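Local coordinates for exopolygalacturonate lyase (Vibrio vulnificus, PDB 5A29), which probably cleaves pectic polygalacturonate by metal-assisted beta-elimination, as a manganese-binding periplasmic lyase of polysaccharide lyase family 2, at residues K67-I72 and A79-F84; H133-L138 and E144-K149; P419-Y424 and L470-E475; S466-F471 and A540-G545. One frame throughout, in Å; residues are numbered along the deposited sequence.

Contact 1 (K67-I72 and A79-F84); sequences KPVEWI and ATISNF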
loop_
_atom_site.group_PDB
_atom_site.type_symbol
_atom_site.label_atom_id
_atom_site.label_comp_id
_atom_site.label_asym_id
_atom_site.label_seq_id
_atom_site.Cartn_x
_atom_site.Cartn_y
_atom_site.Cartn_z
ATOM N N LYS A 67 24.264 -7.331 10.486
ATOM C CA LYS A 67 23.645 -6.898 11.749
ATOM C C LYS A 67 22.320 -6.190 11.414
ATOM O O LYS A 67 22.284 -5.487 10.392
ATOM C CB LYS A 67 24.526 -5.853 12.437
ATOM C CG LYS A 67 25.936 -6.349 12.772
ATOM C CD LYS A 67 25.840 -7.708 13.448
ATOM C CE LYS A 67 25.686 -7.554 14.946
ATOM N NZ LYS A 67 26.922 -6.905 15.464
ATOM N N PRO A 68 21.355 -6.256 12.330
ATOM C CA PRO A 68 20.094 -5.462 12.194
ATOM C C PRO A 68 20.315 -3.965 12.144
ATOM O O PRO A 68 21.252 -3.430 12.810
ATOM C CB PRO A 68 19.313 -5.839 13.446
ATOM C CG PRO A 68 19.826 -7.184 13.854
ATOM C CD PRO A 68 21.307 -7.139 13.519
ATOM N N VAL A 69 19.493 -3.280 11.350
ATOM C CA VAL A 69 19.706 -1.865 11.084
ATOM C C VAL A 69 19.257 -1.042 12.301
ATOM O O VAL A 69 18.555 -1.557 13.182
ATOM C CB VAL A 69 18.997 -1.389 9.817
ATOM C CG1 VAL A 69 19.594 -2.026 8.557
ATOM C CG2 VAL A 69 17.475 -1.636 9.957
ATOM N N GLU A 70 19.718 0.218 12.355
ATOM C CA GLU A 70 19.525 1.063 13.525
ATOM C C GLU A 70 18.912 2.413 13.178
ATOM O O GLU A 70 19.301 3.043 12.218
ATOM C CB GLU A 70 20.920 1.344 14.172
ATOM C CG GLU A 70 21.501 0.109 14.807
ATOM C CD GLU A 70 22.905 0.349 15.374
ATOM O OE1 GLU A 70 23.583 1.327 14.986
ATOM O OE2 GLU A 70 23.303 -0.445 16.225
ATOM N N TRP A 71 17.984 2.877 14.011
ATOM C CA TRP A 71 17.626 4.320 13.962
ATOM C C TRP A 71 18.723 5.080 14.711
ATOM O O TRP A 71 19.110 4.637 15.804
ATOM C CB TRP A 71 16.279 4.570 14.697
ATOM C CG TRP A 71 15.746 5.956 14.398
ATOM C CD1 TRP A 71 15.918 7.072 15.147
ATOM C CD2 TRP A 71 14.999 6.359 13.222
ATOM N NE1 TRP A 71 15.340 8.171 14.508
ATOM C CE2 TRP A 71 14.753 7.752 13.340
ATOM C CE3 TRP A 71 14.508 5.666 12.089
ATOM C CZ2 TRP A 71 14.041 8.473 12.389
ATOM C CZ3 TRP A 71 13.779 6.390 11.126
ATOM C CH2 TRP A 71 13.537 7.774 11.295
ATOM N N ILE A 72 19.201 6.183 14.133
ATOM C CA ILE A 72 20.149 7.059 14.805
ATOM C C ILE A 72 19.440 8.350 15.217
ATOM O O ILE A 72 19.005 9.122 14.356
ATOM C CB ILE A 72 21.313 7.414 13.881
ATOM C CG1 ILE A 72 22.064 6.117 13.522
ATOM C CG2 ILE A 72 22.275 8.405 14.586
ATOM C CD1 ILE A 72 23.051 6.332 12.391
ATOM N N ALA A 79 19.145 2.969 18.104
ATOM C CA ALA A 79 18.234 1.924 18.545
ATOM C C ALA A 79 17.977 0.967 17.375
ATOM O O ALA A 79 17.591 1.383 16.288
ATOM C CB ALA A 79 16.926 2.494 19.091
ATOM N N THR A 80 18.202 -0.305 17.634
ATOM C CA THR A 80 17.956 -1.327 16.632
ATOM C C THR A 80 16.447 -1.452 16.417
ATOM O O THR A 80 15.709 -1.661 17.381
ATOM C CB THR A 80 18.521 -2.680 17.128
ATOM O OG1 THR A 80 19.939 -2.502 17.312
ATOM C CG2 THR A 80 18.332 -3.732 16.044
ATOM N N ILE A 81 16.017 -1.433 15.151
ATOM C CA ILE A 81 14.553 -1.289 14.831
ATOM C C ILE A 81 13.865 -2.633 14.751
ATOM O O ILE A 81 14.293 -3.509 13.980
ATOM C CB ILE A 81 14.366 -0.558 13.478
ATOM C CG1 ILE A 81 15.001 0.815 13.571
ATOM C CG2 ILE A 81 12.845 -0.480 13.121
ATOM C CD1 ILE A 81 15.366 1.442 12.255
ATOM N N SER A 82 12.823 -2.838 15.553
ATOM C CA SER A 82 11.822 -3.872 15.267
ATOM C C SER A 82 10.395 -3.226 15.130
ATOM O O SER A 82 9.750 -2.886 16.133
ATOM C CB SER A 82 11.818 -4.879 16.395
ATOM O OG SER A 82 10.897 -5.936 16.182
ATOM N N ASN A 83 9.881 -3.140 13.904
ATOM C CA ASN A 83 8.568 -2.484 13.657
ATOM C C ASN A 83 7.703 -3.501 12.947
ATOM O O ASN A 83 7.876 -3.730 11.767
ATOM C CB ASN A 83 8.807 -1.229 12.806
ATOM C CG ASN A 83 7.554 -0.341 12.722
ATOM O OD1 ASN A 83 6.446 -0.838 12.793
ATOM N ND2 ASN A 83 7.741 0.931 12.553
ATOM N N PHE A 84 6.782 -4.121 13.682
ATOM C CA PHE A 84 5.954 -5.194 13.214
ATOM C C PHE A 84 5.085 -4.756 12.032
ATOM O O PHE A 84 4.765 -5.622 11.196
ATOM C CB PHE A 84 5.088 -5.734 14.375
ATOM C CG PHE A 84 4.383 -7.040 14.110
ATOM C CD1 PHE A 84 5.087 -8.190 13.694
ATOM C CD2 PHE A 84 3.013 -7.150 14.313
ATOM C CE1 PHE A 84 4.463 -9.409 13.518
ATOM C CE2 PHE A 84 2.357 -8.346 14.110
ATOM C CZ PHE A 84 3.087 -9.518 13.730
HETATM O O HOH W 1 22.301 -3.893 15.215
HETATM O O HOH W 2 16.464 -3.695 12.539
HETATM O O HOH W 3 21.815 0.179 18.225
#

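Contact 2 (H133-L138 and E144-K149); sequences HRFVNL and EGPQNK. With MN (manganese (II) ion), chain C.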
loop_
_atom_site.group_PDB
_atom_site.type_symbol
_atom_site.label_atom_id
_atom_site.label_comp_id
_atom_site.label_asym_id
_atom_site.label_seq_id
_atom_site.Cartn_x
_atom_site.Cartn_y
_atom_site.Cartn_z
ATOM N N HIS A 133 5.462 6.036 13.417
ATOM C CA HIS A 133 6.066 6.908 14.478
ATOM C C HIS A 133 6.206 6.129 15.751
ATOM O O HIS A 133 6.318 6.733 16.838
ATOM C CB HIS A 133 5.161 8.123 14.778
ATOM C CG HIS A 133 5.031 9.120 13.670
ATOM N ND1 HIS A 133 6.095 9.641 12.982
ATOM C CD2 HIS A 133 3.930 9.715 13.158
ATOM C CE1 HIS A 133 5.663 10.521 12.083
ATOM N NE2 HIS A 133 4.347 10.583 12.174
ATOM N N ARG A 134 6.200 4.783 15.679
ATOM C CA ARG A 134 6.461 4.003 16.886
ATOM C C ARG A 134 7.063 2.628 16.537
ATOM O O ARG A 134 6.549 1.933 15.672
ATOM C CB ARG A 134 5.168 3.707 17.682
ATOM C CG ARG A 134 5.417 3.558 19.200
ATOM C CD ARG A 134 5.630 4.962 19.778
ATOM N NE ARG A 134 6.245 5.021 21.117
ATOM C CZ ARG A 134 5.556 4.834 22.223
ATOM N NH1 ARG A 134 4.277 4.479 22.131
ATOM N NH2 ARG A 134 6.148 4.957 23.412
ATOM N N PHE A 135 8.048 2.167 17.309
ATOM C CA PHE A 135 8.555 0.809 17.098
ATOM C C PHE A 135 9.190 0.272 18.391
ATOM O O PHE A 135 9.307 1.000 19.377
ATOM C CB PHE A 135 9.544 0.768 15.897
ATOM C CG PHE A 135 10.847 1.524 16.108
ATOM C CD1 PHE A 135 11.952 0.903 16.734
ATOM C CD2 PHE A 135 10.998 2.822 15.648
ATOM C CE1 PHE A 135 13.178 1.565 16.895
ATOM C CE2 PHE A 135 12.218 3.510 15.824
ATOM C CZ PHE A 135 13.307 2.890 16.451
ATOM N N VAL A 136 9.627 -0.983 18.366
ATOM C CA VAL A 136 10.236 -1.633 19.553
ATOM C C VAL A 136 11.775 -1.708 19.375
ATOM O O VAL A 136 12.257 -2.042 18.288
ATOM C CB VAL A 136 9.638 -3.012 19.758
ATOM C CG1 VAL A 136 10.225 -3.668 21.043
ATOM C CG2 VAL A 136 8.122 -2.897 19.954
ATOM N N ASN A 137 12.541 -1.277 20.389
ATOM C CA ASN A 137 14.004 -1.457 20.408
ATOM C C ASN A 137 14.304 -2.971 20.437
ATOM O O ASN A 137 13.925 -3.677 21.391
ATOM C CB ASN A 137 14.639 -0.755 21.648
ATOM C CG ASN A 137 16.164 -0.661 21.549
ATOM O OD1 ASN A 137 16.845 -1.666 21.303
ATOM N ND2 ASN A 137 16.697 0.548 21.657
ATOM N N LEU A 138 14.941 -3.511 19.372
ATOM C CA LEU A 138 15.102 -4.994 19.292
ATOM C C LEU A 138 16.025 -5.559 20.441
ATOM O O LEU A 138 15.852 -6.702 20.933
ATOM C CB LEU A 138 15.725 -5.381 17.911
ATOM C CG LEU A 138 15.794 -6.891 17.603
ATOM C CD1 LEU A 138 14.454 -7.534 17.294
ATOM C CD2 LEU A 138 16.725 -7.134 16.406
ATOM N N GLU A 144 10.201 2.812 21.211
ATOM C CA GLU A 144 10.932 3.920 20.640
ATOM C C GLU A 144 9.986 4.859 19.925
ATOM O O GLU A 144 9.010 4.402 19.335
ATOM C CB GLU A 144 12.006 3.407 19.639
ATOM C CG GLU A 144 13.073 2.512 20.316
ATOM C CD GLU A 144 14.068 3.330 21.144
ATOM O OE1 GLU A 144 14.218 4.569 20.902
ATOM O OE2 GLU A 144 14.747 2.707 21.986
ATOM N N GLY A 145 10.321 6.151 19.934
ATOM C CA GLY A 145 9.530 7.209 19.275
ATOM C C GLY A 145 10.508 7.979 18.416
ATOM O O GLY A 145 11.202 8.864 18.914
ATOM N N PRO A 146 10.614 7.632 17.122
ATOM C CA PRO A 146 11.601 8.257 16.220
ATOM C C PRO A 146 11.389 9.759 16.079
ATOM O O PRO A 146 12.326 10.515 15.721
ATOM C CB PRO A 146 11.327 7.578 14.857
ATOM C CG PRO A 146 9.965 6.940 15.008
ATOM C CD PRO A 146 9.827 6.571 16.461
ATOM N N GLN A 147 10.148 10.177 16.330
ATOM C CA GLN A 147 9.766 11.577 16.232
ATOM C C GLN A 147 9.486 12.125 17.643
ATOM O O GLN A 147 8.449 11.781 18.251
ATOM C CB GLN A 147 8.490 11.773 15.373
ATOM C CG GLN A 147 8.241 13.229 15.051
ATOM C CD GLN A 147 7.365 13.354 13.843
ATOM O OE1 GLN A 147 6.156 13.053 13.911
ATOM N NE2 GLN A 147 7.967 13.745 12.707
ATOM N N ASN A 148 10.367 13.026 18.094
ATOM C CA ASN A 148 10.202 13.713 19.391
ATOM C C ASN A 148 8.804 14.319 19.598
ATOM O O ASN A 148 8.317 15.053 18.710
ATOM C CB ASN A 148 11.242 14.822 19.521
ATOM C CG ASN A 148 11.312 15.370 20.941
ATOM O OD1 ASN A 148 11.298 14.608 21.915
ATOM N ND2 ASN A 148 11.341 16.684 21.067
ATOM N N LYS A 149 8.183 13.997 20.750
ATOM C CA LYS A 149 6.855 14.489 21.176
ATOM C C LYS A 149 5.733 14.006 20.268
ATOM O O LYS A 149 4.651 14.588 20.229
ATOM C CB LYS A 149 6.809 16.019 21.237
ATOM C CG LYS A 149 7.773 16.668 22.229
ATOM C CD LYS A 149 7.587 18.181 22.194
ATOM C CE LYS A 149 8.858 18.915 21.772
ATOM N NZ LYS A 149 9.934 18.811 22.801
HETATM MN MN MN C . 3.008 11.493 10.802
HETATM O O HOH W 4 7.668 9.020 17.526
HETATM O O HOH W 5 4.409 10.879 9.136
#

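Contact 3 (P419-Y424 and L470-E475); sequences PILRAY and LFSAIE. With EDO (1,2-ethanediol), chain F.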
loop_
_atom_site.group_PDB
_atom_site.type_symbol
_atom_site.label_atom_id
_atom_site.label_comp_id
_atom_site.label_asym_id
_atom_site.label_seq_id
_atom_site.Cartn_x
_atom_site.Cartn_y
_atom_site.Cartn_z
ATOM N N PRO A 419 -4.307 -4.447 -11.054
ATOM C CA PRO A 419 -5.737 -4.236 -10.780
ATOM C C PRO A 419 -6.580 -4.436 -12.034
ATOM O O PRO A 419 -7.742 -4.867 -11.901
ATOM C CB PRO A 419 -5.821 -2.764 -10.297
ATOM C CG PRO A 419 -4.442 -2.426 -9.858
ATOM C CD PRO A 419 -3.499 -3.249 -10.719
ATOM N N ILE A 420 -6.062 -4.070 -13.210
ATOM C CA ILE A 420 -6.835 -4.203 -14.439
ATOM C C ILE A 420 -7.049 -5.718 -14.688
ATOM O O ILE A 420 -8.148 -6.146 -15.033
ATOM C CB ILE A 420 -6.117 -3.547 -15.602
ATOM C CG1 ILE A 420 -6.132 -2.015 -15.395
ATOM C CG2 ILE A 420 -6.693 -3.921 -16.979
ATOM C CD1 ILE A 420 -5.136 -1.414 -16.298
ATOM N N LEU A 421 -6.007 -6.514 -14.484
ATOM C CA LEU A 421 -6.112 -7.981 -14.655
ATOM C C LEU A 421 -6.990 -8.594 -13.584
ATOM O O LEU A 421 -7.830 -9.479 -13.925
ATOM C CB LEU A 421 -4.717 -8.667 -14.604
ATOM C CG LEU A 421 -3.829 -8.275 -15.817
ATOM C CD1 LEU A 421 -2.398 -8.896 -15.688
ATOM C CD2 LEU A 421 -4.495 -8.633 -17.170
ATOM N N ARG A 422 -6.870 -8.165 -12.332
ATOM C CA ARG A 422 -7.764 -8.738 -11.327
ATOM C C ARG A 422 -9.226 -8.396 -11.570
ATOM O O ARG A 422 -10.106 -9.232 -11.356
ATOM C CB ARG A 422 -7.387 -8.364 -9.913
ATOM C CG ARG A 422 -6.075 -9.076 -9.527
ATOM C CD ARG A 422 -5.707 -8.803 -8.085
ATOM N NE ARG A 422 -4.465 -9.551 -7.756
ATOM C CZ ARG A 422 -3.846 -9.421 -6.596
ATOM N NH1 ARG A 422 -4.368 -8.605 -5.675
ATOM N NH2 ARG A 422 -2.714 -10.107 -6.360
ATOM N N ALA A 423 -9.445 -7.175 -12.070
ATOM C CA ALA A 423 -10.801 -6.718 -12.352
ATOM C C ALA A 423 -11.316 -7.594 -13.504
ATOM O O ALA A 423 -12.486 -7.996 -13.495
ATOM C CB ALA A 423 -10.760 -5.225 -12.786
ATOM N N TYR A 424 -10.541 -7.755 -14.573
ATOM C CA TYR A 424 -10.945 -8.604 -15.722
ATOM C C TYR A 424 -11.304 -10.020 -15.265
ATOM O O TYR A 424 -12.319 -10.616 -15.728
ATOM C CB TYR A 424 -9.868 -8.654 -16.823
ATOM C CG TYR A 424 -10.389 -9.377 -18.034
ATOM C CD1 TYR A 424 -10.297 -10.806 -18.131
ATOM C CD2 TYR A 424 -11.045 -8.689 -19.060
ATOM C CE1 TYR A 424 -10.824 -11.472 -19.258
ATOM C CE2 TYR A 424 -11.607 -9.359 -20.170
ATOM C CZ TYR A 424 -11.491 -10.750 -20.247
ATOM O OH TYR A 424 -12.017 -11.414 -21.313
ATOM N N LEU A 470 5.492 -11.067 -12.263
ATOM C CA LEU A 470 5.087 -12.432 -11.867
ATOM C C LEU A 470 3.604 -12.412 -11.412
ATOM O O LEU A 470 2.846 -13.299 -11.796
ATOM C CB LEU A 470 5.923 -12.988 -10.695
ATOM C CG LEU A 470 7.461 -13.053 -10.897
ATOM C CD1 LEU A 470 8.062 -13.971 -9.811
ATOM C CD2 LEU A 470 7.707 -13.620 -12.266
ATOM N N PHE A 471 3.195 -11.446 -10.580
ATOM C CA PHE A 471 1.788 -11.489 -10.122
ATOM C C PHE A 471 0.879 -11.314 -11.332
ATOM O O PHE A 471 -0.254 -11.845 -11.360
ATOM C CB PHE A 471 1.465 -10.359 -9.125
ATOM C CG PHE A 471 2.095 -10.550 -7.757
ATOM C CD1 PHE A 471 1.906 -11.713 -7.014
ATOM C CD2 PHE A 471 2.906 -9.536 -7.210
ATOM C CE1 PHE A 471 2.504 -11.857 -5.729
ATOM C CE2 PHE A 471 3.480 -9.684 -5.936
ATOM C CZ PHE A 471 3.261 -10.854 -5.170
ATOM N N SER A 472 1.280 -10.467 -12.267
ATOM C CA SER A 472 0.398 -10.195 -13.409
ATOM C C SER A 472 0.334 -11.443 -14.320
ATOM O O SER A 472 -0.704 -11.772 -14.906
ATOM C CB SER A 472 0.960 -9.035 -14.234
ATOM O OG SER A 472 0.781 -7.806 -13.481
ATOM N N ALA A 473 1.492 -12.038 -14.578
ATOM C CA ALA A 473 1.504 -13.257 -15.453
ATOM C C ALA A 473 0.674 -14.391 -14.841
ATOM O O ALA A 473 -0.005 -15.157 -15.560
ATOM C CB ALA A 473 2.986 -13.675 -15.734
ATOM N N ILE A 474 0.747 -14.559 -13.512
ATOM C CA ILE A 474 -0.088 -15.516 -12.845
ATOM C C ILE A 474 -1.576 -15.187 -12.999
ATOM O O ILE A 474 -2.398 -16.088 -13.233
ATOM C CB ILE A 474 0.314 -15.643 -11.360
ATOM C CG1 ILE A 474 1.755 -16.229 -11.249
ATOM C CG2 ILE A 474 -0.736 -16.437 -10.539
ATOM C CD1 ILE A 474 2.346 -15.943 -9.843
ATOM N N GLU A 475 -1.953 -13.904 -12.815
ATOM C CA GLU A 475 -3.386 -13.557 -13.110
ATOM C C GLU A 475 -3.786 -13.907 -14.539
ATOM O O GLU A 475 -4.878 -14.432 -14.785
ATOM C CB GLU A 475 -3.654 -12.049 -12.909
ATOM C CG GLU A 475 -3.467 -11.629 -11.505
ATOM C CD GLU A 475 -4.597 -12.075 -10.570
ATOM O OE1 GLU A 475 -5.726 -12.381 -11.052
ATOM O OE2 GLU A 475 -4.331 -12.038 -9.347
HETATM C C1 EDO F . -1.150 -13.092 -8.627
HETATM O O1 EDO F . -1.790 -11.824 -8.549
HETATM C C2 EDO F . -1.860 -14.032 -7.653
HETATM O O2 EDO F . -3.163 -14.308 -8.188
#

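Contact 4 (S466-F471 and A540-G545); sequences SPMTLF and APYLSG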
loop_
_atom_site.group_PDB
_atom_site.type_symbol
_atom_site.label_atom_id
_atom_site.label_comp_id
_atom_site.label_asym_id
_atom_site.label_seq_id
_atom_site.Cartn_x
_atom_site.Cartn_y
_atom_site.Cartn_z
ATOM N N SER A 466 9.932 -7.555 -12.695
ATOM C CA SER A 466 9.733 -7.145 -11.313
ATOM C C SER A 466 8.808 -8.158 -10.633
ATOM O O SER A 466 8.259 -9.030 -11.314
ATOM C CB SER A 466 9.060 -5.771 -11.313
ATOM O OG SER A 466 7.783 -5.967 -11.892
ATOM N N PRO A 467 8.602 -8.046 -9.310
ATOM C CA PRO A 467 7.560 -8.897 -8.681
ATOM C C PRO A 467 6.187 -8.745 -9.376
ATOM O O PRO A 467 5.392 -9.750 -9.516
ATOM C CB PRO A 467 7.530 -8.380 -7.223
ATOM C CG PRO A 467 8.942 -7.843 -7.004
ATOM C CD PRO A 467 9.273 -7.166 -8.323
ATOM N N MET A 468 5.873 -7.515 -9.814
ATOM C CA MET A 468 4.603 -7.241 -10.508
ATOM C C MET A 468 4.520 -8.012 -11.816
ATOM O O MET A 468 3.387 -8.391 -12.219
ATOM C CB MET A 468 4.418 -5.756 -10.822
ATOM C CG MET A 468 4.311 -4.899 -9.570
ATOM S SD MET A 468 2.883 -5.435 -8.520
ATOM C CE MET A 468 3.884 -5.989 -7.178
ATOM N N THR A 469 5.656 -8.301 -12.480
ATOM C CA THR A 469 5.596 -9.146 -13.697
ATOM C C THR A 469 5.004 -10.498 -13.370
ATOM O O THR A 469 4.145 -11.046 -14.133
ATOM C CB THR A 469 7.028 -9.379 -14.304
ATOM O OG1 THR A 469 7.692 -8.098 -14.403
ATOM C CG2 THR A 469 6.904 -10.006 -15.676
ATOM N N LEU A 470 5.492 -11.067 -12.263
ATOM C CA LEU A 470 5.087 -12.432 -11.867
ATOM C C LEU A 470 3.604 -12.412 -11.412
ATOM O O LEU A 470 2.846 -13.299 -11.796
ATOM C CB LEU A 470 5.923 -12.988 -10.695
ATOM C CG LEU A 470 7.461 -13.053 -10.897
ATOM C CD1 LEU A 470 8.062 -13.971 -9.811
ATOM C CD2 LEU A 470 7.707 -13.620 -12.266
ATOM N N PHE A 471 3.195 -11.446 -10.580
ATOM C CA PHE A 471 1.788 -11.489 -10.122
ATOM C C PHE A 471 0.879 -11.314 -11.332
ATOM O O PHE A 471 -0.254 -11.845 -11.360
ATOM C CB PHE A 471 1.465 -10.359 -9.125
ATOM C CG PHE A 471 2.095 -10.550 -7.757
ATOM C CD1 PHE A 471 1.906 -11.713 -7.014
ATOM C CD2 PHE A 471 2.906 -9.536 -7.210
ATOM C CE1 PHE A 471 2.504 -11.857 -5.729
ATOM C CE2 PHE A 471 3.480 -9.684 -5.936
ATOM C CZ PHE A 471 3.261 -10.854 -5.170
ATOM N N ALA A 540 -1.356 -16.212 0.689
ATOM C CA ALA A 540 -1.844 -14.849 1.028
ATOM C C ALA A 540 -1.791 -13.960 -0.223
ATOM O O ALA A 540 -0.795 -13.927 -0.947
ATOM C CB ALA A 540 -0.964 -14.250 2.123
ATOM N N PRO A 541 -2.862 -13.222 -0.505
ATOM C CA PRO A 541 -2.751 -12.402 -1.730
ATOM C C PRO A 541 -1.932 -11.128 -1.475
ATOM O O PRO A 541 -1.828 -10.643 -0.323
ATOM C CB PRO A 541 -4.212 -11.988 -2.021
ATOM C CG PRO A 541 -4.833 -12.012 -0.645
ATOM C CD PRO A 541 -4.220 -13.236 0.062
ATOM N N TYR A 542 -1.295 -10.654 -2.547
ATOM C CA TYR A 542 -0.537 -9.410 -2.475
ATOM C C TYR A 542 -1.586 -8.273 -2.553
ATOM O O TYR A 542 -2.298 -8.226 -3.512
ATOM C CB TYR A 542 0.339 -9.332 -3.725
ATOM C CG TYR A 542 1.034 -8.006 -3.850
ATOM C CD1 TYR A 542 1.975 -7.600 -2.900
ATOM C CD2 TYR A 542 0.657 -7.129 -4.845
ATOM C CE1 TYR A 542 2.561 -6.331 -2.979
ATOM C CE2 TYR A 542 1.241 -5.865 -4.930
ATOM C CZ TYR A 542 2.215 -5.513 -4.033
ATOM O OH TYR A 542 2.727 -4.231 -4.124
ATOM N N LEU A 543 -1.536 -7.354 -1.593
ATOM C CA LEU A 543 -2.499 -6.264 -1.479
ATOM C C LEU A 543 -1.869 -4.878 -1.590
ATOM O O LEU A 543 -2.619 -3.886 -1.500
ATOM C CB LEU A 543 -3.281 -6.382 -0.165
ATOM C CG LEU A 543 -4.110 -7.696 -0.096
ATOM C CD1 LEU A 543 -4.711 -7.700 1.309
ATOM C CD2 LEU A 543 -5.173 -7.762 -1.175
ATOM N N SER A 544 -0.524 -4.829 -1.746
ATOM C CA SER A 544 0.251 -3.587 -1.961
ATOM C C SER A 544 0.525 -2.835 -0.688
ATOM O O SER A 544 0.858 -1.663 -0.737
ATOM C CB SER A 544 -0.385 -2.630 -3.022
ATOM O OG SER A 544 -1.476 -1.905 -2.477
ATOM N N GLY A 545 0.390 -3.478 0.461
ATOM C CA GLY A 545 0.731 -2.778 1.692
ATOM C C GLY A 545 2.230 -2.557 1.878
ATOM O O GLY A 545 3.006 -3.396 1.516
#

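Contact 1 (K67-I72 and A79-F84)
P68 opens the contact by setting its ring against T80: CB of P68 lies 3.5 Å from CG2 of T80, tight for two carbons. With CG2 anti to the backbone N (OG1 chi1 -61°), T80 turns its methyl to the proline, while the hydroxyl bonds to D139. At V69 the pairing begins, its carbonyl O taking the amide of I81 (N to O 3.2 Å); a water that donates to V69 O and to I81 O bridges the same two residues. E70 faces T80 in a non-hydrogen-bonded antiparallel pair, and its extended chain crosses the threonine at a slant, CG 3.9 Å from OG1, which suits a long acid at a partly exposed edge. W71 and A79 form the hydrogen-bonded pair, W71 N to A79 O and A79 N to W71 O both 2.8 Å. CD1 of I81 comes to the edge of the indole, near its plane, 4.1 Å from W71 CB. Indole NE1 is held by E552 O. This beta hairpin supplies the outermost strand 70-72 of a four-stranded antiparallel sheet, while strand 78-82 pairs on its other side with strand 135-137, from which F135 packs on W71 and I81.

Contact 2 (H133-L138 and E144-K149)
F135 and E144 form one hydrogen-bonded antiparallel pair, with E144 N to F135 O at 2.7 Å and F135 N to E144 O at 3.2 Å. R134 adds a weak bond from NE to that same E144 O, which lies near the guanidinium plane. CB of E144 stands 3.6 Å from the F135 ring centroid, 17° off the normal, a CH-pi contact over one face. CG of F135 sits between the backbone N and the carbonyl carbon (chi1 67°), which swings the ring beneath its partner. A bend at chi2 (-75°) brings OE2 of the glutamate to ND2 of N137, 2.9 Å away, in a bond nearly straight but from above the carboxylate plane; R77 pairs with OE1 in a salt bridge. The rigid P146 rests its CD 3.5 Å from H133 O. Beyond it Q147 lays OE1 over one face of the H133 imidazole, 3.2 Å from CE1, while N150 donates to that oxygen. H550 O holds ND1 of H133, fixing the ring's rotation and leaving NE2 to bind manganese at 2.1 Å. Together with E154 and H196, H133 forms the manganese site expected to serve beta-elimination in family 2 lyases.

Contact 3 (P419-Y424 and L470-E475)
OE2 of E475 is held by two partners, R422 and a bound diol. NE of R422 reaches it at 3.0 Å in a salt bridge, and the 1,2-ethanediol, probably from the crystallisation liquor, gives it the hydroxyl O1 at 2.7 Å. The arginine arrives from above the carboxylate plane, 57° out of it, and the two flat groups are turned 58° against each other, so the pairing uses a single N-H and is not the flat, two-pronged kind. R422 can reach across because its chain is extended from CG to NE; E475 meets it by bending at chi2, which brings the carboxylate back over CG of the arginine. NH2 of R422 donates to O1 of the diol, 2.9 Å away, in the guanidinium plane and nearly straight. Within the protein the charges are shared further, since E475 OE1 pairs with R425. Segments 419-424 and 470-475, on helices 417-426 and 467-480, run nearly parallel, their axes 9.5 Å apart at 19°, consistent with the alpha/alpha toroid of polysaccharide lyase family 2. Alongside the polar pair L421 packs between the helices: its CD1 lies 3.7 Å from CB of S472, and its CB 3.9 Å from CB of E475. A branched leucine suits this place, and the small S472 lets the leucine methyl rest against its CB and backbone O; its own hydroxyl turns to the carbonyl of M468. L421 also touches A436 of helix 430-442.

Contact 4 (S466-F471 and A540-G545)
F471 and Y542 lie with their ring planes 11° apart but slid so far that they barely overlap, the centroids 4.8 Å apart. Two flat aromatic side chains suit such a layered, offset fit. Over one face of the phenylalanine sits CB of Y542, 3.9 Å from the centroid and 21° off the normal, a CH-pi contact. CE2 of F471 lies over one face of the tyrosine, 3.6 Å from its CG, while the backbone N of S544 stands over the centre of the opposite face. At the edge of the F471 ring, in its plane, comes CE of M468. Bends at chi2 and chi3 carry the methionine's end round to the tyrosine: CE is 3.5 Å from Y542 CE2, and SD makes an oblique Met-aromatic contact 4.9 Å from the ring centroid. An unbranched, flexible thioether suits this place, since it can bend round the edge of one ring to reach the other. Y542 has CG anti to the backbone N (chi1 173°), which extends the ring toward the helix. At the start of that helix S466 and T469 form a capping box, each hydroxyl taking the other's backbone N; both also meet E414. The contact lays the loop 540-545 against the N-terminal part of helix 467-480, with helix 521-532 touching F471 through A524 and T527, and helix 331-349 touching Y542 through F337.

Following the chain from the N terminus, contact 1 closes a short hairpin loop and contact 2 then closes another; they follow in series, without nesting. Strands 78-82 and 135-137 are neighbours, so the two contacts join into one antiparallel sheet, with backbone bonds linking T80 to L138 and S82 to V136. Far along the chain, contact 3 ties helix 417-426 to helix 467-480 across 45 residues. Contact 4, with 68 residues between its segments, opens on the stretch where contact 3 closes, so the two overlap there rather than nest; it brings the loop 540-545 back to the start of that second helix. These two share L470 and F471 and touch where R422 NH1 meets Y542 O.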